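Long-range contact in phosphoprotein (Lettuce necrotic yellows virus, PDB 3T4R), which probably acts as a non-catalytic polymerase cofactor, holding the viral RNA polymerase L on its nucleoprotein-RNA template and keeping soluble nucleoprotein off non-genomic RNA: residues A[32-37]-A[56-61]. Numbering follows the deposited sequence. Where two conformers were deposited one is given.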
loop_
_atom_site.group_PDB
_atom_site.type_symbol
_atom_site.label_atom_id
_atom_site.label_comp_id
_atom_site.label_asym_id
_atom_site.label_seq_id
_atom_site.Cartn_x
_atom_site.Cartn_y
_atom_site.Cartn_z
ATOM N N PHE A 32 1.600 -6.959 -2.631
ATOM C CA PHE A 32 0.240 -6.983 -3.170
ATOM C C PHE A 32 -0.508 -5.627 -2.978
ATOM O O PHE A 32 -1.252 -5.160 -3.842
ATOM C CB PHE A 32 -0.520 -8.079 -2.468
ATOM C CG PHE A 32 -1.941 -8.185 -2.885
ATOM C CD1 PHE A 32 -2.454 -9.376 -3.247
ATOM C CD2 PHE A 32 -2.778 -7.061 -2.908
ATOM C CE1 PHE A 32 -3.787 -9.449 -3.614
ATOM C CE2 PHE A 32 -4.084 -7.139 -3.310
ATOM C CZ PHE A 32 -4.581 -8.309 -3.658
ATOM N N LEU A 33 -0.313 -5.002 -1.840
ATOM C CA LEU A 33 -0.978 -3.776 -1.588
ATOM C C LEU A 33 -0.398 -2.615 -2.391
ATOM O O LEU A 33 -1.139 -1.709 -2.794
ATOM C CB LEU A 33 -0.824 -3.480 -0.097
ATOM C CG LEU A 33 -1.552 -4.399 0.867
ATOM C CD1 LEU A 33 -1.283 -3.926 2.254
ATOM C CD2 LEU A 33 -3.030 -4.332 0.683
ATOM N N VAL A 34 0.905 -2.611 -2.537
ATOM C CA VAL A 34 1.679 -1.552 -3.230
ATOM C C VAL A 34 2.468 -2.206 -4.368
ATOM O O VAL A 34 3.630 -2.486 -4.272
ATOM C CB VAL A 34 2.624 -0.837 -2.279
ATOM C CG1 VAL A 34 3.147 0.415 -2.969
ATOM C CG2 VAL A 34 1.875 -0.369 -0.988
ATOM N N PRO A 35 1.775 -2.525 -5.454
ATOM C CA PRO A 35 2.485 -3.009 -6.605
ATOM C C PRO A 35 3.491 -1.921 -7.092
ATOM O O PRO A 35 3.330 -0.756 -6.667
ATOM C CB PRO A 35 1.347 -3.228 -7.628
ATOM C CG PRO A 35 0.059 -3.348 -6.749
ATOM C CD PRO A 35 0.293 -2.435 -5.645
ATOM N N ASP A 36 4.470 -2.253 -7.949
ATOM C CA ASP A 36 5.512 -1.294 -8.366
ATOM C C ASP A 36 4.957 -0.050 -9.120
ATOM O O ASP A 36 5.556 0.988 -9.122
ATOM C CB ASP A 36 6.532 -1.971 -9.309
ATOM C CG ASP A 36 7.202 -3.228 -8.692
ATOM O OD1 ASP A 36 7.284 -3.283 -7.465
ATOM O OD2 ASP A 36 7.647 -4.165 -9.424
ATOM N N ASP A 37 3.853 -0.208 -9.823
ATOM C CA ASP A 37 3.186 0.877 -10.534
ATOM C C ASP A 37 2.650 1.901 -9.545
ATOM O O ASP A 37 2.564 3.063 -9.842
ATOM C CB ASP A 37 2.064 0.365 -11.467
ATOM C CG ASP A 37 0.907 -0.397 -10.725
ATOM O OD1 ASP A 37 -0.277 0.036 -10.782
ATOM O OD2 ASP A 37 1.165 -1.478 -10.149
ATOM N N ASN A 56 -6.454 5.634 -2.400
ATOM C CA ASN A 56 -7.572 4.968 -3.038
ATOM C C ASN A 56 -7.120 3.659 -3.755
ATOM O O ASN A 56 -7.801 2.616 -3.682
ATOM C CB ASN A 56 -8.302 5.915 -4.009
ATOM C CG ASN A 56 -9.168 6.965 -3.285
ATOM O OD1 ASN A 56 -9.685 6.701 -2.181
ATOM N ND2 ASN A 56 -9.403 8.125 -3.945
ATOM N N GLU A 57 -6.021 3.723 -4.469
ATOM C CA GLU A 57 -5.531 2.543 -5.188
ATOM C C GLU A 57 -5.169 1.422 -4.212
ATOM O O GLU A 57 -5.454 0.255 -4.484
ATOM C CB GLU A 57 -4.308 2.875 -6.073
ATOM C CG GLU A 57 -4.616 3.768 -7.251
ATOM C CD GLU A 57 -4.605 3.046 -8.552
ATOM O OE1 GLU A 57 -5.153 1.913 -8.615
ATOM O OE2 GLU A 57 -4.074 3.611 -9.543
ATOM N N ILE A 58 -4.506 1.767 -3.119
ATOM C CA ILE A 58 -4.038 0.787 -2.144
ATOM C C ILE A 58 -5.234 0.138 -1.384
ATOM O O ILE A 58 -5.269 -1.087 -1.129
ATOM C CB ILE A 58 -3.098 1.471 -1.155
ATOM C CG1 ILE A 58 -1.736 1.710 -1.861
ATOM C CG2 ILE A 58 -2.792 0.590 0.047
ATOM C CD1 ILE A 58 -0.844 2.626 -1.119
ATOM N N ILE A 59 -6.182 0.963 -1.009
ATOM C CA ILE A 59 -7.494 0.510 -0.414
ATOM C C ILE A 59 -8.227 -0.450 -1.331
ATOM O O ILE A 59 -8.654 -1.482 -0.889
ATOM C CB ILE A 59 -8.433 1.665 -0.040
ATOM C CG1 ILE A 59 -7.753 2.533 1.037
ATOM C CG2 ILE A 59 -9.735 1.105 0.528
ATOM C CD1 ILE A 59 -8.562 3.471 1.609
ATOM N N GLU A 60 -8.208 -0.176 -2.630
ATOM C CA GLU A 60 -8.764 -1.128 -3.575
ATOM C C GLU A 60 -8.082 -2.498 -3.508
ATOM O O GLU A 60 -8.741 -3.519 -3.554
ATOM C CB GLU A 60 -8.733 -0.553 -4.975
ATOM C CG GLU A 60 -10.040 -0.611 -5.648
ATOM C CD GLU A 60 -10.967 0.520 -5.211
ATOM O OE1 GLU A 60 -10.541 1.711 -5.481
ATOM O OE2 GLU A 60 -12.116 0.225 -4.619
ATOM N N ASN A 61 -6.774 -2.517 -3.327
ATOM C CA ASN A 61 -6.005 -3.712 -3.316
ATOM C C ASN A 61 -6.242 -4.360 -2.016
ATOM O O ASN A 61 -6.241 -5.538 -1.926
ATOM C CB ASN A 61 -4.522 -3.383 -3.407
ATOM C CG ASN A 61 -4.087 -2.940 -4.801
ATOM O OD1 ASN A 61 -4.772 -3.174 -5.780
ATOM N ND2 ASN A 61 -2.923 -2.321 -4.883
#
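In the helical C-terminal domain of the phosphoprotein, the break between helices 27-33 and 36-41 is tied to the long helix 50-72 by the side-chain amide of Asn61, which bonds to the backbone carbonyl of Leu33. Asn61 ND2 lies 2.8 Å from Leu33 O, with a nearly straight N-H...O angle of 168°. The oxygen sits in the plane of the amide, whereas the donor stands well above the plane of the carbonyl. Leu33 ends its helix and Val34 has already left helical geometry, and the side chain of Asn61 thus grips a carbonyl at a helix C-terminus. At the end of the break, Pro35, the N-cap residue of helix 36-41, meets the same amide tip to tip, its CD 3.3 Å from Asn61 ND2. Phe32 holds CG anti to its backbone N (chi1 178°), which starts the ring beside Asn61. Its CE2 lies 3.0 Å from the backbone oxygen Asn61 O, and the ring is steeply turned, 84° from the plane of the Asn61 side-chain amide. One turn earlier, Ile58 CG1 packs 3.6 Å from Leu33 O, and Ile58 CD1 reaches Val34 CG2 at 4.0 Å. Val34 and Ile58 both continue onto Leu12 of helix 4-14, whose Lys8 hydrogen-bonds Val34 O and forms a salt bridge with Asp36, while Ile58 and Asn61 also touch Ile38 of helix 36-41.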